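Local coordinates for GDSL-like protein (Roseburia intestinalis L1-82, PDB 6HFZ) that removes acetyl groups from acetylated mannans, as a two-domain carbohydrate esterase of the SGNH-hydrolase clan, at residues 84-89 against 238-243; 265-270 against 360-365; 291-296 against 329-334; 301-306 against 319-324. One frame throughout, in Å; residues are numbered along the deposited sequence.

Contact 1: residues 84-89 against 238-243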
loop_
_atom_site.group_PDB
_atom_site.type_symbol
_atom_site.label_atom_id
_atom_site.label_comp_id
_atom_site.label_asym_id
_atom_site.label_seq_id
_atom_site.Cartn_x
_atom_site.Cartn_y
_atom_site.Cartn_z
ATOM N N SER A 84 -1.209 1.626 3.450
ATOM C CA SER A 84 -0.692 0.497 4.192
ATOM C C SER A 84 -1.842 -0.303 4.811
ATOM O O SER A 84 -1.653 -1.478 5.125
ATOM C CB SER A 84 0.289 0.930 5.250
ATOM O OG SER A 84 -0.339 1.719 6.254
ATOM N N GLN A 85 -3.021 0.320 4.983
ATOM C CA GLN A 85 -4.211 -0.431 5.503
ATOM C C GLN A 85 -4.638 -1.490 4.464
ATOM O O GLN A 85 -4.893 -2.636 4.825
ATOM C CB GLN A 85 -5.324 0.538 5.908
ATOM C CG GLN A 85 -6.529 -0.129 6.558
ATOM C CD GLN A 85 -7.457 0.922 7.112
ATOM O OE1 GLN A 85 -7.254 2.121 6.919
ATOM N NE2 GLN A 85 -8.519 0.500 7.793
ATOM N N PHE A 86 -4.665 -1.134 3.176
ATOM C CA PHE A 86 -4.905 -2.175 2.154
ATOM C C PHE A 86 -3.691 -3.110 2.063
ATOM O O PHE A 86 -3.830 -4.331 1.956
ATOM C CB PHE A 86 -5.289 -1.536 0.840
ATOM C CG PHE A 86 -5.638 -2.496 -0.275
ATOM C CD1 PHE A 86 -6.223 -3.730 -0.023
ATOM C CD2 PHE A 86 -5.443 -2.128 -1.589
ATOM C CE1 PHE A 86 -6.565 -4.593 -1.057
ATOM C CE2 PHE A 86 -5.798 -2.988 -2.623
ATOM C CZ PHE A 86 -6.359 -4.217 -2.349
ATOM N N GLY A 87 -2.475 -2.536 2.171
ATOM C CA GLY A 87 -1.241 -3.343 2.098
ATOM C C GLY A 87 -1.200 -4.543 3.042
ATOM O O GLY A 87 -0.814 -5.660 2.632
ATOM N N VAL A 88 -1.532 -4.335 4.302
ATOM C CA VAL A 88 -1.483 -5.448 5.281
ATOM C C VAL A 88 -2.523 -6.525 4.938
ATOM O O VAL A 88 -2.226 -7.735 5.103
ATOM C CB VAL A 88 -1.566 -4.965 6.753
ATOM C CG1 VAL A 88 -2.895 -4.309 7.012
ATOM C CG2 VAL A 88 -1.281 -6.084 7.749
ATOM N N ALA A 89 -3.686 -6.153 4.421
ATOM C CA ALA A 89 -4.772 -7.114 4.047
ATOM C C ALA A 89 -4.460 -7.870 2.757
ATOM O O ALA A 89 -5.019 -8.915 2.607
ATOM C CB ALA A 89 -6.070 -6.384 3.851
ATOM N N SER A 238 -5.441 -9.030 9.126
ATOM C CA SER A 238 -6.396 -8.266 8.339
ATOM C C SER A 238 -6.911 -9.166 7.222
ATOM O O SER A 238 -6.136 -9.575 6.373
ATOM C CB SER A 238 -5.796 -6.988 7.757
ATOM O OG SER A 238 -5.593 -5.970 8.734
ATOM N N ILE A 239 -8.200 -9.542 7.290
ATOM C CA ILE A 239 -8.738 -10.560 6.408
ATOM C C ILE A 239 -9.763 -9.934 5.467
ATOM O O ILE A 239 -10.732 -9.403 5.912
ATOM C CB ILE A 239 -9.330 -11.697 7.258
ATOM C CG1 ILE A 239 -8.233 -12.454 8.008
ATOM C CG2 ILE A 239 -10.186 -12.628 6.400
ATOM C CD1 ILE A 239 -7.227 -13.123 7.124
ATOM N N ARG A 240 -9.535 -9.967 4.155
ATOM C CA ARG A 240 -10.567 -9.482 3.249
ATOM C C ARG A 240 -11.665 -10.544 3.085
ATOM O O ARG A 240 -11.366 -11.734 2.912
ATOM C CB ARG A 240 -10.039 -9.237 1.842
ATOM C CG ARG A 240 -9.292 -7.943 1.647
ATOM C CD ARG A 240 -8.710 -7.870 0.243
ATOM N NE ARG A 240 -7.697 -8.891 -0.045
ATOM C CZ ARG A 240 -7.023 -8.941 -1.190
ATOM N NH1 ARG A 240 -7.243 -8.025 -2.115
ATOM N NH2 ARG A 240 -6.120 -9.887 -1.390
ATOM N N HIS A 241 -12.903 -10.094 3.102
ATOM C CA HIS A 241 -14.110 -10.898 2.795
ATOM C C HIS A 241 -14.558 -10.468 1.400
ATOM O O HIS A 241 -14.976 -9.309 1.195
ATOM C CB HIS A 241 -15.188 -10.714 3.871
ATOM C CG HIS A 241 -14.758 -11.184 5.210
ATOM N ND1 HIS A 241 -15.148 -12.427 5.726
ATOM C CD2 HIS A 241 -13.930 -10.636 6.127
ATOM C CE1 HIS A 241 -14.607 -12.590 6.905
ATOM N NE2 HIS A 241 -13.853 -11.526 7.174
ATOM N N GLN A 242 -14.423 -11.380 0.447
ATOM C CA GLN A 242 -14.770 -11.129 -0.946
ATOM C C GLN A 242 -15.732 -12.233 -1.409
ATOM O O GLN A 242 -16.277 -12.951 -0.576
ATOM C CB GLN A 242 -13.503 -11.009 -1.775
ATOM C CG GLN A 242 -12.686 -9.774 -1.386
ATOM C CD GLN A 242 -11.534 -9.447 -2.293
ATOM O OE1 GLN A 242 -10.494 -10.110 -2.273
ATOM N NE2 GLN A 242 -11.697 -8.393 -3.085
ATOM N N ASN A 243 -15.992 -12.310 -2.715
ATOM C CA ASN A 243 -17.158 -13.060 -3.192
ATOM C C ASN A 243 -16.900 -14.575 -3.061
ATOM O O ASN A 243 -17.833 -15.309 -3.255
ATOM C CB ASN A 243 -17.649 -12.579 -4.564
ATOM C CG ASN A 243 -16.776 -12.934 -5.757
ATOM O OD1 ASN A 243 -16.219 -14.027 -5.834
ATOM N ND2 ASN A 243 -16.755 -12.067 -6.746
HETATM O O HOH W 1 -6.467 -3.746 6.971
HETATM O O HOH W 2 -7.070 -10.706 3.060
#
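The phenyl ring of F86 and the guanidinium of R240 meet with their planes 65° apart, NH1 of R240 lying at the ring's edge, 3.7 Å from F86 CE1. On one face of the guanidinium sits OE1 of Q242, offset toward the rim, while water 2 lies in plane at its edge. This is an interface of the two domains: helix 84-96 of the SGNH-hydrolase part lies nearly at right angles (84°) to strand 237-241 of an antiparallel sheet. No direct hydrogen bond spans the segments. R240 is bent at chi3 (-64°), which turns NE off the line of CB, CG and CD. An alanine in place of R240 would probably open a gap beside F86 and leave the ring edge without its NH1 neighbour. Along the helix, A89 CB packs against S238 CB at 4.0 Å, and V88 CG1 touches S238 OG. That hydroxyl, also bonded to Y235 O and S369, takes a hydrogen bond from water 1, which gives a second one to Q85 O. Water 2 makes the other bridge, donating to A89 O and accepting from R240 N, each at 2.8 Å.

Contact 2: residues 265-270 against 360-365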
loop_
_atom_site.group_PDB
_atom_site.type_symbol
_atom_site.label_atom_id
_atom_site.label_comp_id
_atom_site.label_asym_id
_atom_site.label_seq_id
_atom_site.Cartn_x
_atom_site.Cartn_y
_atom_site.Cartn_z
ATOM N N ASP A 265 -5.887 -4.202 -11.644
ATOM C CA ASP A 265 -7.330 -4.369 -12.021
ATOM C C ASP A 265 -8.110 -4.597 -10.716
ATOM O O ASP A 265 -8.408 -5.756 -10.342
ATOM C CB ASP A 265 -7.440 -5.538 -13.004
ATOM C CG ASP A 265 -8.811 -5.836 -13.589
ATOM O OD1 ASP A 265 -9.727 -5.001 -13.434
ATOM O OD2 ASP A 265 -8.944 -6.915 -14.196
ATOM N N CYS A 266 -8.348 -3.499 -9.979
ATOM C CA CYS A 266 -8.660 -3.653 -8.584
ATOM C C CYS A 266 -10.172 -3.781 -8.337
ATOM O O CYS A 266 -10.545 -4.212 -7.251
ATOM C CB CYS A 266 -8.028 -2.534 -7.774
ATOM S SG CYS A 266 -8.493 -0.890 -8.347
ATOM N N PHE A 267 -11.023 -3.529 -9.340
ATOM C CA PHE A 267 -12.479 -3.785 -9.126
ATOM C C PHE A 267 -12.809 -5.191 -9.646
ATOM O O PHE A 267 -13.386 -5.348 -10.726
ATOM C CB PHE A 267 -13.298 -2.628 -9.686
ATOM C CG PHE A 267 -12.842 -1.274 -9.201
ATOM C CD1 PHE A 267 -12.994 -0.946 -7.865
ATOM C CD2 PHE A 267 -12.175 -0.391 -10.033
ATOM C CE1 PHE A 267 -12.554 0.267 -7.380
ATOM C CE2 PHE A 267 -11.737 0.847 -9.542
ATOM C CZ PHE A 267 -11.932 1.165 -8.221
ATOM N N LYS A 268 -12.329 -6.182 -8.886
ATOM C CA LYS A 268 -12.531 -7.587 -9.122
ATOM C C LYS A 268 -12.773 -8.272 -7.793
ATOM O O LYS A 268 -12.367 -7.750 -6.744
ATOM C CB LYS A 268 -11.313 -8.232 -9.806
ATOM C CG LYS A 268 -11.055 -7.790 -11.234
ATOM C CD LYS A 268 -12.084 -8.292 -12.223
ATOM C CE LYS A 268 -11.974 -7.651 -13.598
ATOM N NZ LYS A 268 -12.343 -6.234 -13.568
ATOM N N HIS A 269 -13.379 -9.475 -7.850
ATOM C CA HIS A 269 -13.620 -10.414 -6.743
ATOM C C HIS A 269 -14.698 -9.929 -5.764
ATOM O O HIS A 269 -14.873 -10.516 -4.697
ATOM C CB HIS A 269 -12.327 -10.729 -5.964
ATOM C CG HIS A 269 -11.280 -11.373 -6.815
ATOM N ND1 HIS A 269 -11.609 -11.994 -8.010
ATOM C CD2 HIS A 269 -9.943 -11.517 -6.662
ATOM C CE1 HIS A 269 -10.487 -12.486 -8.557
ATOM N NE2 HIS A 269 -9.471 -12.231 -7.768
ATOM N N GLY A 270 -15.394 -8.863 -6.142
ATOM C CA GLY A 270 -16.407 -8.320 -5.289
ATOM C C GLY A 270 -17.795 -8.517 -5.864
ATOM O O GLY A 270 -18.117 -9.553 -6.439
ATOM N N PRO A 360 -22.605 0.763 -12.066
ATOM C CA PRO A 360 -23.180 0.227 -10.840
ATOM C C PRO A 360 -22.245 0.543 -9.665
ATOM O O PRO A 360 -21.102 0.964 -9.863
ATOM C CB PRO A 360 -23.209 -1.277 -11.066
ATOM C CG PRO A 360 -22.062 -1.513 -12.018
ATOM C CD PRO A 360 -21.994 -0.283 -12.897
ATOM N N PHE A 361 -22.758 0.357 -8.445
ATOM C CA PHE A 361 -21.917 0.405 -7.256
ATOM C C PHE A 361 -21.028 -0.855 -7.263
ATOM O O PHE A 361 -21.517 -1.922 -7.557
ATOM C CB PHE A 361 -22.808 0.488 -6.016
ATOM C CG PHE A 361 -22.054 0.785 -4.751
ATOM C CD1 PHE A 361 -21.405 -0.228 -4.057
ATOM C CD2 PHE A 361 -21.956 2.092 -4.285
ATOM C CE1 PHE A 361 -20.689 0.068 -2.897
ATOM C CE2 PHE A 361 -21.163 2.388 -3.182
ATOM C CZ PHE A 361 -20.572 1.369 -2.467
ATOM N N TYR A 362 -19.722 -0.719 -6.963
ATOM C CA TYR A 362 -18.811 -1.892 -6.851
ATOM C C TYR A 362 -18.324 -2.001 -5.396
ATOM O O TYR A 362 -17.518 -1.192 -4.949
ATOM C CB TYR A 362 -17.630 -1.805 -7.841
ATOM C CG TYR A 362 -17.010 -3.170 -8.087
ATOM C CD1 TYR A 362 -16.288 -3.812 -7.103
ATOM C CD2 TYR A 362 -17.201 -3.843 -9.296
ATOM C CE1 TYR A 362 -15.788 -5.097 -7.298
ATOM C CE2 TYR A 362 -16.655 -5.096 -9.537
ATOM C CZ TYR A 362 -15.976 -5.737 -8.521
ATOM O OH TYR A 362 -15.497 -7.003 -8.731
ATOM N N LEU A 363 -18.772 -3.043 -4.704
ATOM C CA LEU A 363 -18.295 -3.401 -3.363
ATOM C C LEU A 363 -17.132 -4.392 -3.522
ATOM O O LEU A 363 -17.296 -5.524 -3.975
ATOM C CB LEU A 363 -19.477 -3.984 -2.579
ATOM C CG LEU A 363 -19.167 -4.436 -1.159
ATOM C CD1 LEU A 363 -18.699 -3.265 -0.272
ATOM C CD2 LEU A 363 -20.380 -5.103 -0.526
ATOM N N VAL A 364 -15.904 -3.939 -3.205
ATOM C CA VAL A 364 -14.733 -4.739 -3.460
ATOM C C VAL A 364 -14.522 -5.744 -2.313
ATOM O O VAL A 364 -14.274 -6.930 -2.525
ATOM C CB VAL A 364 -13.489 -3.861 -3.678
ATOM C CG1 VAL A 364 -12.215 -4.710 -3.789
ATOM C CG2 VAL A 364 -13.669 -2.908 -4.865
ATOM N N SER A 365 -14.600 -5.305 -1.049
ATOM C CA SER A 365 -14.334 -6.174 0.068
ATOM C C SER A 365 -14.883 -5.553 1.348
ATOM O O SER A 365 -15.055 -4.344 1.406
ATOM C CB SER A 365 -12.839 -6.450 0.284
ATOM O OG SER A 365 -12.176 -5.346 0.953
#
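Loop 265-270 bends at F267, the centre of an inverse gamma turn, and meets strand 361-365 at G270, where G270 CA lies 4.4 Å from V364 CA and makes a CA-H...O contact of 3.2 Å with L363 O. Y362 carries most of the side-chain contact. F267 CB stands over the centre of its ring, 3.9 Å from the centroid and 4° off the normal, a CH-pi contact. F267 holds CG anti to its carbonyl carbon (chi1 -51°), and CD1 at the edge of its ring meets V364 CG2, 3.6 Å away. C266 SG covers one face of that phenyl, toward the rim, and R294 makes a cation-pi contact with it. The loop is braced from within by K268: NZ forms a salt bridge with D265 OD1 at 2.9 Å and a hydrogen bond to F267 O from above the carbonyl plane. Within strand 361-365, V364 and S365 both face Q292 in a classic beta bulge. At the tip of the tyrosine, G270 N donates to Y362 OH across 3.2 Å, at 157° at the hydrogen, and the hydroxyl is also hydrogen-bonded to D256 OD2. A phenol that accepts a backbone N-H and meets a carboxylate is consistent with donation to D256, one hydroxyl thus joining loop, strand and acid.

Contact 3: residues 291-296 against 329-334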
loop_
_atom_site.group_PDB
_atom_site.type_symbol
_atom_site.label_atom_id
_atom_site.label_comp_id
_atom_site.label_asym_id
_atom_site.label_seq_id
_atom_site.Cartn_x
_atom_site.Cartn_y
_atom_site.Cartn_z
ATOM N N VAL A 291 -14.224 -1.053 4.812
ATOM C CA VAL A 291 -14.900 -1.446 3.567
ATOM C C VAL A 291 -14.197 -0.809 2.372
ATOM O O VAL A 291 -13.815 0.371 2.406
ATOM C CB VAL A 291 -16.379 -1.044 3.637
ATOM C CG1 VAL A 291 -16.549 0.462 3.812
ATOM C CG2 VAL A 291 -17.152 -1.481 2.403
ATOM N N GLN A 292 -14.038 -1.607 1.302
ATOM C CA GLN A 292 -13.466 -1.131 0.073
ATOM C C GLN A 292 -14.545 -1.059 -1.014
ATOM O O GLN A 292 -15.312 -1.997 -1.164
ATOM C CB GLN A 292 -12.383 -2.084 -0.420
ATOM C CG GLN A 292 -11.072 -2.024 0.344
ATOM C CD GLN A 292 -10.082 -2.897 -0.401
ATOM O OE1 GLN A 292 -10.283 -4.115 -0.496
ATOM N NE2 GLN A 292 -9.061 -2.275 -0.979
ATOM N N TYR A 293 -14.553 0.021 -1.800
ATOM C CA TYR A 293 -15.568 0.232 -2.825
ATOM C C TYR A 293 -15.070 1.241 -3.858
ATOM O O TYR A 293 -14.145 2.008 -3.575
ATOM C CB TYR A 293 -16.896 0.749 -2.229
ATOM C CG TYR A 293 -16.809 2.075 -1.482
ATOM C CD1 TYR A 293 -16.290 2.158 -0.187
ATOM C CD2 TYR A 293 -17.269 3.254 -2.055
ATOM C CE1 TYR A 293 -16.232 3.368 0.509
ATOM C CE2 TYR A 293 -17.195 4.473 -1.380
ATOM C CZ TYR A 293 -16.673 4.533 -0.099
ATOM O OH TYR A 293 -16.654 5.727 0.591
ATOM N N ARG A 294 -15.724 1.259 -5.029
ATOM C CA ARG A 294 -15.297 2.160 -6.066
ATOM C C ARG A 294 -15.884 3.560 -5.856
ATOM O O ARG A 294 -17.085 3.723 -5.619
ATOM C CB ARG A 294 -15.721 1.654 -7.447
ATOM C CG ARG A 294 -15.396 2.606 -8.599
ATOM C CD ARG A 294 -15.607 1.874 -9.924
ATOM N NE ARG A 294 -16.966 1.384 -10.150
ATOM C CZ ARG A 294 -17.275 0.326 -10.883
ATOM N NH1 ARG A 294 -16.318 -0.393 -11.462
ATOM N NH2 ARG A 294 -18.530 -0.093 -10.973
ATOM N N LYS A 295 -15.031 4.579 -6.048
ATOM C CA LYS A 295 -15.443 5.938 -6.279
ATOM C C LYS A 295 -15.129 6.244 -7.754
ATOM O O LYS A 295 -13.974 6.183 -8.187
ATOM C CB LYS A 295 -14.733 6.897 -5.318
ATOM C CG LYS A 295 -15.305 6.957 -3.914
ATOM C CD LYS A 295 -14.679 8.008 -3.053
ATOM C CE LYS A 295 -15.330 8.068 -1.691
ATOM N NZ LYS A 295 -14.487 8.772 -0.691
ATOM N N SER A 296 -16.190 6.519 -8.519
ATOM C CA SER A 296 -16.194 6.544 -9.966
ATOM C C SER A 296 -16.089 7.986 -10.472
ATOM O O SER A 296 -16.754 8.874 -9.983
ATOM C CB SER A 296 -17.442 5.857 -10.499
ATOM O OG SER A 296 -17.571 6.094 -11.902
ATOM N N LYS A 329 -11.096 5.757 -7.810
ATOM C CA LYS A 329 -10.337 5.451 -6.611
ATOM C C LYS A 329 -10.911 4.175 -5.999
ATOM O O LYS A 329 -12.158 3.994 -5.919
ATOM C CB LYS A 329 -10.424 6.613 -5.626
ATOM C CG LYS A 329 -9.743 6.411 -4.273
ATOM C CD LYS A 329 -9.930 7.589 -3.338
ATOM C CE LYS A 329 -9.000 7.534 -2.144
ATOM N NZ LYS A 329 -9.408 8.523 -1.117
ATOM N N LEU A 330 -10.007 3.321 -5.542
ATOM C CA LEU A 330 -10.364 2.180 -4.683
ATOM C C LEU A 330 -10.422 2.659 -3.226
ATOM O O LEU A 330 -9.441 2.630 -2.470
ATOM C CB LEU A 330 -9.346 1.069 -4.909
ATOM C CG LEU A 330 -9.509 -0.140 -4.002
ATOM C CD1 LEU A 330 -10.937 -0.666 -4.037
ATOM C CD2 LEU A 330 -8.519 -1.227 -4.317
ATOM N N GLU A 331 -11.605 3.141 -2.812
ATOM C CA GLU A 331 -11.748 3.756 -1.522
ATOM C C GLU A 331 -11.680 2.680 -0.434
ATOM O O GLU A 331 -12.163 1.543 -0.617
ATOM C CB GLU A 331 -13.030 4.580 -1.459
ATOM C CG GLU A 331 -13.168 5.390 -0.168
ATOM C CD GLU A 331 -12.009 6.349 0.086
ATOM O OE1 GLU A 331 -12.090 7.467 -0.433
ATOM O OE2 GLU A 331 -10.983 5.957 0.733
ATOM N N LEU A 332 -11.114 3.050 0.726
ATOM C CA LEU A 332 -11.150 2.185 1.917
ATOM C C LEU A 332 -11.527 3.056 3.112
ATOM O O LEU A 332 -10.742 3.942 3.486
ATOM C CB LEU A 332 -9.794 1.516 2.109
ATOM C CG LEU A 332 -9.722 0.371 3.121
ATOM C CD1 LEU A 332 -8.501 -0.494 2.867
ATOM C CD2 LEU A 332 -9.737 0.865 4.556
ATOM N N ASP A 333 -12.692 2.796 3.694
ATOM C CA ASP A 333 -13.200 3.585 4.808
ATOM C C ASP A 333 -13.193 2.725 6.052
ATOM O O ASP A 333 -13.712 1.566 6.048
ATOM C CB ASP A 333 -14.606 4.129 4.564
ATOM C CG ASP A 333 -14.788 5.212 3.520
ATOM O OD1 ASP A 333 -13.832 5.957 3.239
ATOM O OD2 ASP A 333 -15.949 5.366 3.051
ATOM N N THR A 334 -12.654 3.270 7.147
ATOM C CA THR A 334 -12.662 2.524 8.403
ATOM C C THR A 334 -14.003 2.775 9.093
ATOM O O THR A 334 -14.351 3.944 9.283
ATOM C CB THR A 334 -11.488 2.887 9.330
ATOM O OG1 THR A 334 -10.253 2.619 8.662
ATOM C CG2 THR A 334 -11.519 2.086 10.619
HETATM O O HOH W 3 -8.091 0.444 -0.888
HETATM O O HOH W 4 -14.605 8.078 2.141
#
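K295 NZ and K329 NZ grip the same carboxylate oxygen, E331 OE1, from opposite faces of its plane. K295 NZ forms its salt bridge to E331 OE1 at 2.7 Å on the anti side, K329 NZ at 3.0 Å on the syn side, while E331 OE2 takes the N-H of L332. Two ammonium groups on one oxygen would be expected to favour the charged form of E331. Next along the strands, Y293 OH donates to D333 OD2 over 2.6 Å, reaching it from above the carboxylate plane. Water 4 takes a hydrogen bond from K295 NZ. The backbones form an antiparallel ladder between neighbouring strands of the beta domain: V291 with D333, Y293 with E331 and K295 with K329 are hydrogen-bonded pairs, alternating with the non-hydrogen-bonded pairs Q292-L332 and R294-L330. K295 N to K329 O is nearly straight, at 178°. Y293 has its CG between the backbone N and the carbonyl carbon (chi1 60°), and the ring lies alongside E331, whose CB rests over its face, 4.0 Å from the centroid. The other sheet face carries Q292: its CG touches L332 CG at 3.9 Å, and its NE2 meets L330 CD2 at 3.5 Å and donates to water 3, which in turn bonds L330 O. Q292 OE1 is bonded to S365 OG, and F86 of helix 84-96 packs on Q292, L330 and L332.

Contact 4: residues 301-306 against 319-324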
loop_
_atom_site.group_PDB
_atom_site.type_symbol
_atom_site.label_atom_id
_atom_site.label_comp_id
_atom_site.label_asym_id
_atom_site.label_seq_id
_atom_site.Cartn_x
_atom_site.Cartn_y
_atom_site.Cartn_z
ATOM N N ALA A 301 -23.323 8.030 -10.150
ATOM C CA ALA A 301 -23.209 6.681 -9.625
ATOM C C ALA A 301 -24.043 6.554 -8.345
ATOM O O ALA A 301 -24.495 7.555 -7.772
ATOM C CB ALA A 301 -21.756 6.374 -9.364
ATOM N N PRO A 302 -24.317 5.320 -7.892
ATOM C CA PRO A 302 -25.146 5.087 -6.720
ATOM C C PRO A 302 -24.457 5.460 -5.411
ATOM O O PRO A 302 -23.231 5.703 -5.383
ATOM C CB PRO A 302 -25.367 3.577 -6.708
ATOM C CG PRO A 302 -25.142 3.167 -8.118
ATOM C CD PRO A 302 -23.996 4.052 -8.554
ATOM N N VAL A 303 -25.280 5.539 -4.375
ATOM C CA VAL A 303 -24.860 5.739 -3.002
ATOM C C VAL A 303 -25.357 4.546 -2.207
ATOM O O VAL A 303 -26.477 4.081 -2.445
ATOM C CB VAL A 303 -25.408 7.057 -2.429
ATOM C CG1 VAL A 303 -24.975 7.242 -0.985
ATOM C CG2 VAL A 303 -24.998 8.261 -3.293
ATOM N N ALA A 304 -24.509 4.026 -1.318
ATOM C CA ALA A 304 -24.884 2.955 -0.403
ATOM C C ALA A 304 -24.684 3.410 1.042
ATOM O O ALA A 304 -24.089 4.446 1.280
ATOM C CB ALA A 304 -24.066 1.720 -0.689
ATOM N N GLU A 305 -25.115 2.559 1.970
ATOM C CA GLU A 305 -24.837 2.689 3.383
ATOM C C GLU A 305 -24.345 1.326 3.886
ATOM O O GLU A 305 -24.727 0.228 3.362
ATOM C CB GLU A 305 -26.074 3.200 4.128
ATOM C CG GLU A 305 -27.126 2.135 4.382
ATOM C CD GLU A 305 -28.443 2.615 4.999
ATOM O OE1 GLU A 305 -28.455 3.751 5.568
ATOM O OE2 GLU A 305 -29.465 1.868 4.872
ATOM N N ILE A 306 -23.448 1.366 4.871
ATOM C CA ILE A 306 -22.956 0.192 5.548
ATOM C C ILE A 306 -23.335 0.308 7.043
ATOM O O ILE A 306 -23.204 1.381 7.641
ATOM C CB ILE A 306 -21.428 0.028 5.341
ATOM C CG1 ILE A 306 -20.916 -1.247 5.999
ATOM C CG2 ILE A 306 -20.649 1.251 5.789
ATOM C CD1 ILE A 306 -19.573 -1.706 5.477
ATOM N N ASP A 319 -20.488 6.882 -0.872
ATOM C CA ASP A 319 -20.889 7.612 -2.084
ATOM C C ASP A 319 -19.923 7.315 -3.244
ATOM O O ASP A 319 -18.755 7.711 -3.227
ATOM C CB ASP A 319 -20.966 9.108 -1.790
ATOM C CG ASP A 319 -21.549 9.961 -2.900
ATOM O OD1 ASP A 319 -21.557 9.512 -4.062
ATOM O OD2 ASP A 319 -22.008 11.078 -2.576
ATOM N N ALA A 320 -20.450 6.708 -4.303
ATOM C CA ALA A 320 -19.635 6.295 -5.452
ATOM C C ALA A 320 -19.390 7.452 -6.433
ATOM O O ALA A 320 -18.645 7.295 -7.363
ATOM C CB ALA A 320 -20.263 5.090 -6.092
ATOM N N ASN A 321 -19.968 8.635 -6.167
ATOM C CA ASN A 321 -19.775 9.834 -6.959
ATOM C C ASN A 321 -18.492 10.545 -6.511
ATOM O O ASN A 321 -18.506 11.314 -5.535
ATOM C CB ASN A 321 -20.958 10.788 -6.813
ATOM C CG ASN A 321 -22.231 10.170 -7.335
ATOM O OD1 ASN A 321 -22.448 10.164 -8.539
ATOM N ND2 ASN A 321 -23.013 9.573 -6.452
ATOM N N PHE A 322 -17.395 10.277 -7.225
ATOM C CA PHE A 322 -16.076 10.832 -6.900
ATOM C C PHE A 322 -16.030 12.297 -7.334
ATOM O O PHE A 322 -16.389 12.618 -8.478
ATOM C CB PHE A 322 -14.953 10.068 -7.603
ATOM C CG PHE A 322 -13.575 10.228 -7.000
ATOM C CD1 PHE A 322 -13.414 10.617 -5.679
ATOM C CD2 PHE A 322 -12.450 9.865 -7.717
ATOM C CE1 PHE A 322 -12.158 10.703 -5.112
ATOM C CE2 PHE A 322 -11.184 9.996 -7.161
ATOM C CZ PHE A 322 -11.045 10.441 -5.867
ATOM N N ASP A 323 -15.542 13.156 -6.436
ATOM C CA ASP A 323 -15.505 14.600 -6.676
ATOM C C ASP A 323 -14.131 15.043 -7.198
ATOM O O ASP A 323 -13.922 16.229 -7.395
ATOM C CB ASP A 323 -15.897 15.372 -5.416
ATOM C CG ASP A 323 -15.142 14.981 -4.159
ATOM O OD1 ASP A 323 -14.447 13.939 -4.180
ATOM O OD2 ASP A 323 -15.262 15.725 -3.159
ATOM N N GLU A 324 -13.200 14.106 -7.404
ATOM C CA GLU A 324 -11.886 14.390 -7.996
ATOM C C GLU A 324 -11.903 13.808 -9.401
ATOM O O GLU A 324 -12.861 13.149 -9.743
ATOM C CB GLU A 324 -10.764 13.779 -7.150
ATOM C CG GLU A 324 -10.837 14.190 -5.691
ATOM C CD GLU A 324 -9.809 13.544 -4.785
ATOM O OE1 GLU A 324 -8.711 13.226 -5.277
ATOM O OE2 GLU A 324 -10.115 13.350 -3.589
#
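N321 reaches A301 with its carboxamide. From CB the chain leaves with CG anti to the carbonyl carbon (chi1 -63°), which carries CG to 3.5 Å from A301 O. OD1 then accepts from A301 N at 2.8 Å, the donor tilted 35° from the plane of the amide carbonyl. ND2 turns to two acceptors. It gives one hydrogen bond to A301 O, also 2.8 Å long, from well above that carbonyl's plane, and another to D319 OD1 on the syn side, this partner lying in the amide plane. The carboxamide is thus held by three bonds, and both backbone polar atoms of A301 are matched by one side chain. An alanine here would probably leave A301 N and O without these mates, and D319 OD1 with one bond fewer. D319 OD1 touches V303 CG2 at 3.7 Å, and its OD2 forms a salt bridge with R317. Closer to the strand, A320 N donates to P302 O in the carbonyl plane, at 3.1 Å. A301 CB and A320 CB touch at 3.8 Å, and F361 packs against both P302 and A320. V303 and D319 form a non-hydrogen-bonded antiparallel pair where strands 303-308 and 316-319, a beta hairpin, part. Beyond it D319 OD1 takes the N-H of N321 on its anti side, the bond that defines an Asx turn, here leading the chain off the outermost strand of the sheet.

From the N terminus, helix 84-96 of the SGNH-hydrolase part waits for strand 237-241, and contact 1 closes a loop of 148 residues that brings the two domains together. Contact 2 opens only afterwards, so the two stand in series, though they touch where N243 bonds to G270 and H269. The long loop closed by contact 2 encloses contact 3, whose own loop encloses contact 4. Contacts 1, 2 and 3 all reach one antiparallel sheet, with strand 361-370 beside both 237-241 and 288-295, whereas contact 4 belongs to a second sheet. S296 ties the two together through backbone bonds to A320 and F322, and F361, from the strand of contact 2, reaches A304 of contact 4.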